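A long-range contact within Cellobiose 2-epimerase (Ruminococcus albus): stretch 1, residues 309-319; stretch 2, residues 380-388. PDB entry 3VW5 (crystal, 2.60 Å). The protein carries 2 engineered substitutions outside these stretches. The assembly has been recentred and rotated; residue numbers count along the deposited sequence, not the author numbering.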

# COMPACT_ATOMS: atom_id res chain seq x y z
N ALA A 309 -4.53 -6.36 8.24
CA ALA A 309 -5.44 -7.35 8.81
C ALA A 309 -6.58 -6.69 9.62
O ALA A 309 -7.72 -7.17 9.61
N VAL A 310 -6.28 -5.58 10.29
CA VAL A 310 -7.29 -4.82 11.03
C VAL A 310 -8.41 -4.35 10.08
O VAL A 310 -9.59 -4.62 10.33
N VAL A 311 -8.03 -3.66 9.01
CA VAL A 311 -9.00 -3.21 8.01
C VAL A 311 -9.76 -4.39 7.37
O VAL A 311 -10.99 -4.38 7.30
N GLY A 312 -9.03 -5.38 6.88
CA GLY A 312 -9.63 -6.48 6.15
C GLY A 312 -10.64 -7.28 6.97
O GLY A 312 -11.65 -7.72 6.46
N PHE A 313 -10.34 -7.45 8.25
CA PHE A 313 -11.24 -8.15 9.16
C PHE A 313 -12.52 -7.34 9.45
O PHE A 313 -13.61 -7.92 9.57
N ILE A 314 -12.37 -6.03 9.61
CA ILE A 314 -13.50 -5.15 9.85
C ILE A 314 -14.40 -5.15 8.61
O ILE A 314 -15.62 -5.30 8.71
N ASN A 315 -13.77 -5.01 7.45
CA ASN A 315 -14.44 -5.12 6.17
C ASN A 315 -15.19 -6.44 6.01
O ASN A 315 -16.31 -6.47 5.49
N ALA A 316 -14.57 -7.53 6.47
CA ALA A 316 -15.20 -8.85 6.37
C ALA A 316 -16.44 -8.90 7.26
O ALA A 316 -17.46 -9.49 6.88
N TYR A 317 -16.35 -8.29 8.44
CA TYR A 317 -17.52 -8.16 9.30
C TYR A 317 -18.61 -7.38 8.55
O TYR A 317 -19.74 -7.86 8.39
N GLN A 318 -18.25 -6.20 8.06
CA GLN A 318 -19.21 -5.36 7.33
C GLN A 318 -19.93 -6.08 6.19
O GLN A 318 -21.08 -5.76 5.89
N HIS A 319 -19.28 -7.05 5.56
CA HIS A 319 -19.89 -7.78 4.45
C HIS A 319 -20.56 -9.08 4.89
O HIS A 319 -21.11 -9.80 4.06
N MET A 380 -7.31 5.71 9.58
CA MET A 380 -8.36 6.41 8.85
C MET A 380 -9.51 5.51 8.44
O MET A 380 -10.67 5.92 8.51
N GLU A 381 -9.21 4.29 8.02
CA GLU A 381 -10.26 3.39 7.57
C GLU A 381 -11.16 2.99 8.72
O GLU A 381 -12.36 2.78 8.55
N VAL A 382 -10.56 2.87 9.91
CA VAL A 382 -11.26 2.42 11.10
C VAL A 382 -12.19 3.52 11.54
O VAL A 382 -13.38 3.30 11.81
N ILE A 383 -11.62 4.72 11.61
CA ILE A 383 -12.36 5.92 11.93
C ILE A 383 -13.56 6.05 11.00
O ILE A 383 -14.70 6.22 11.45
N THR A 384 -13.30 5.93 9.71
CA THR A 384 -14.28 6.21 8.68
C THR A 384 -15.42 5.19 8.59
O THR A 384 -16.54 5.54 8.25
N ARG A 385 -15.13 3.92 8.91
CA ARG A 385 -16.14 2.87 8.86
C ARG A 385 -17.02 2.87 10.10
O ARG A 385 -18.08 2.26 10.14
N GLY A 386 -16.54 3.55 11.13
CA GLY A 386 -17.21 3.62 12.41
C GLY A 386 -17.80 2.33 12.97
O GLY A 386 -18.87 2.37 13.58
N VAL A 387 -17.16 1.19 12.77
CA VAL A 387 -17.55 0.04 13.58
C VAL A 387 -16.60 -0.11 14.76
O VAL A 387 -15.39 -0.14 14.60
N ASP A 388 -17.18 -0.17 15.95
CA ASP A 388 -16.42 -0.18 17.19
C ASP A 388 -16.50 -1.52 17.91
O ASP A 388 -17.38 -2.34 17.63

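Two helices, 309-318 and 380-385, run in nearly the same direction, 24° apart, with their axes 10.0 Å apart at closest approach. Side chains fill the space between them, and Arg-385 is the main polar element. Its CA-to-CB bond points toward stretch 1. With chi1 m and chi2 and chi3 both t, the chain is extended and sits among Val-311, Ile-314, Asn-315 and Gln-318.

The guanidinium is well satisfied. Arg-385 NH1 donates to Asn-315 OD1 at 2.9 Å and to Gln-318 OE1 at 2.7 Å. Both acceptors lie at the guanidinium edge, near its plane, where the N-H bonds point. Arg-385 NE forms a salt bridge with Glu-381 OE1 at 2.8 Å, one helical turn back in its own helix. Arg-385 NH2 adds a weak hydrogen bond to the same Glu-381 OE1, also at 2.8 Å. Water 1 completes the link: it donates to Asn-315 OD1 at 2.8 Å and accepts from Arg-385 NH2 at 3.0 Å. Asn-315 OD1 therefore accepts from both the arginine and the water. Asn-315 ND2 and both Glu-381 carboxylate oxygens have partners elsewhere in the structure. His-319 ND1 donates to Asn-315 O at 2.9 Å, within stretch 1.

The remaining contacts are largely apolar. Ile-314 (chi1 m, chi2 t) points toward stretch 2. Its CD1 meets Val-382 CG2 at 4.0 Å, while its CG2 packs 3.6 Å from Val-387 CG1 and 3.9 Å from Arg-385 CD. Val-310 and Val-382, both t, meet at 4.0 Å between Val-310 CG1 and Val-382 CG2. Val-311, also t, places CG1 3.7 Å from Arg-385 NH2. Beyond the second helix, Gly-386 takes a positive phi, which favours glycine. Val-387 then points toward stretch 1, and its CG2 lies 4.2 Å from Tyr-317 CD2.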

# COMPACT_ATOMS: atom_id res chain seq x y z
CB ALA A 309 -4.69 -8.37 9.64
CB VAL A 310 -6.69 -3.63 11.80
CG1 VAL A 310 -7.78 -2.73 12.33
CG2 VAL A 310 -5.86 -4.14 12.95
CB VAL A 311 -8.35 -2.41 6.89
CG1 VAL A 311 -9.42 -1.91 5.92
CG2 VAL A 311 -7.54 -1.26 7.45
CB PHE A 313 -10.51 -8.48 10.46
CG PHE A 313 -9.60 -9.67 10.36
CD1 PHE A 313 -9.85 -10.68 9.43
CD2 PHE A 313 -8.49 -9.78 11.20
CE1 PHE A 313 -9.02 -11.78 9.34
CE2 PHE A 313 -7.65 -10.87 11.11
CZ PHE A 313 -7.92 -11.88 10.18
CB ILE A 314 -13.05 -3.72 10.20
CG1 ILE A 314 -12.41 -3.72 11.60
CG2 ILE A 314 -14.22 -2.74 10.10
CD1 ILE A 314 -11.91 -2.37 12.04
CB ASN A 315 -13.43 -4.96 5.03
CG ASN A 315 -14.09 -4.89 3.68
OD1 ASN A 315 -14.63 -3.85 3.30
ND2 ASN A 315 -14.06 -6.00 2.95
CB ALA A 316 -14.22 -9.96 6.73
CB TYR A 317 -17.16 -7.45 10.62
CG TYR A 317 -18.38 -7.08 11.44
CD1 TYR A 317 -19.09 -8.06 12.13
CD2 TYR A 317 -18.83 -5.77 11.51
CE1 TYR A 317 -20.22 -7.74 12.87
CE2 TYR A 317 -19.96 -5.43 12.25
CZ TYR A 317 -20.65 -6.42 12.94
OH TYR A 317 -21.78 -6.11 13.68
CB GLN A 318 -18.54 -4.10 6.81
CG GLN A 318 -18.17 -3.13 7.91
CD GLN A 318 -17.58 -1.84 7.37
OE1 GLN A 318 -16.63 -1.85 6.58
NE2 GLN A 318 -18.14 -0.71 7.79
CB HIS A 319 -18.85 -8.11 3.38
CG HIS A 319 -18.49 -6.95 2.50
ND1 HIS A 319 -17.58 -5.99 2.89
CD2 HIS A 319 -18.88 -6.62 1.26
CE1 HIS A 319 -17.44 -5.10 1.92
NE2 HIS A 319 -18.22 -5.46 0.91
CB MET A 380 -7.79 7.15 7.66
CG MET A 380 -6.71 8.11 8.09
SD MET A 380 -5.99 9.09 6.79
CE MET A 380 -4.25 8.63 6.91
CB GLU A 381 -9.67 2.16 6.88
CG GLU A 381 -9.30 2.35 5.42
CD GLU A 381 -10.51 2.40 4.47
OE1 GLU A 381 -11.57 1.78 4.78
OE2 GLU A 381 -10.40 3.07 3.41
CB VAL A 382 -10.28 2.10 12.25
CG1 VAL A 382 -11.02 2.05 13.59
CG2 VAL A 382 -9.54 0.79 11.99
CB ILE A 383 -11.46 7.17 11.79
CG1 ILE A 383 -10.54 7.29 13.00
CG2 ILE A 383 -12.31 8.42 11.60
CD1 ILE A 383 -9.50 8.35 12.86
CB THR A 384 -13.58 6.32 7.31
OG1 THR A 384 -13.27 7.70 7.05
CG2 THR A 384 -14.46 5.78 6.20
CB ARG A 385 -15.47 1.50 8.70
CG ARG A 385 -14.73 1.33 7.39
CD ARG A 385 -13.98 0.03 7.37
NE ARG A 385 -13.12 -0.04 6.20
CZ ARG A 385 -13.31 -0.86 5.17
NH1 ARG A 385 -14.34 -1.71 5.17
NH2 ARG A 385 -12.46 -0.84 4.15
CB VAL A 387 -17.75 -1.28 12.78
CG1 VAL A 387 -17.24 -1.14 11.38
CG2 VAL A 387 -17.13 -2.46 13.51
CB ASP A 388 -16.91 0.92 18.14
CG ASP A 388 -15.76 1.63 18.83
OD1 ASP A 388 -15.89 2.86 19.09
OD2 ASP A 388 -14.72 0.98 19.09
O HOH W 1 -13.45 -1.97 1.54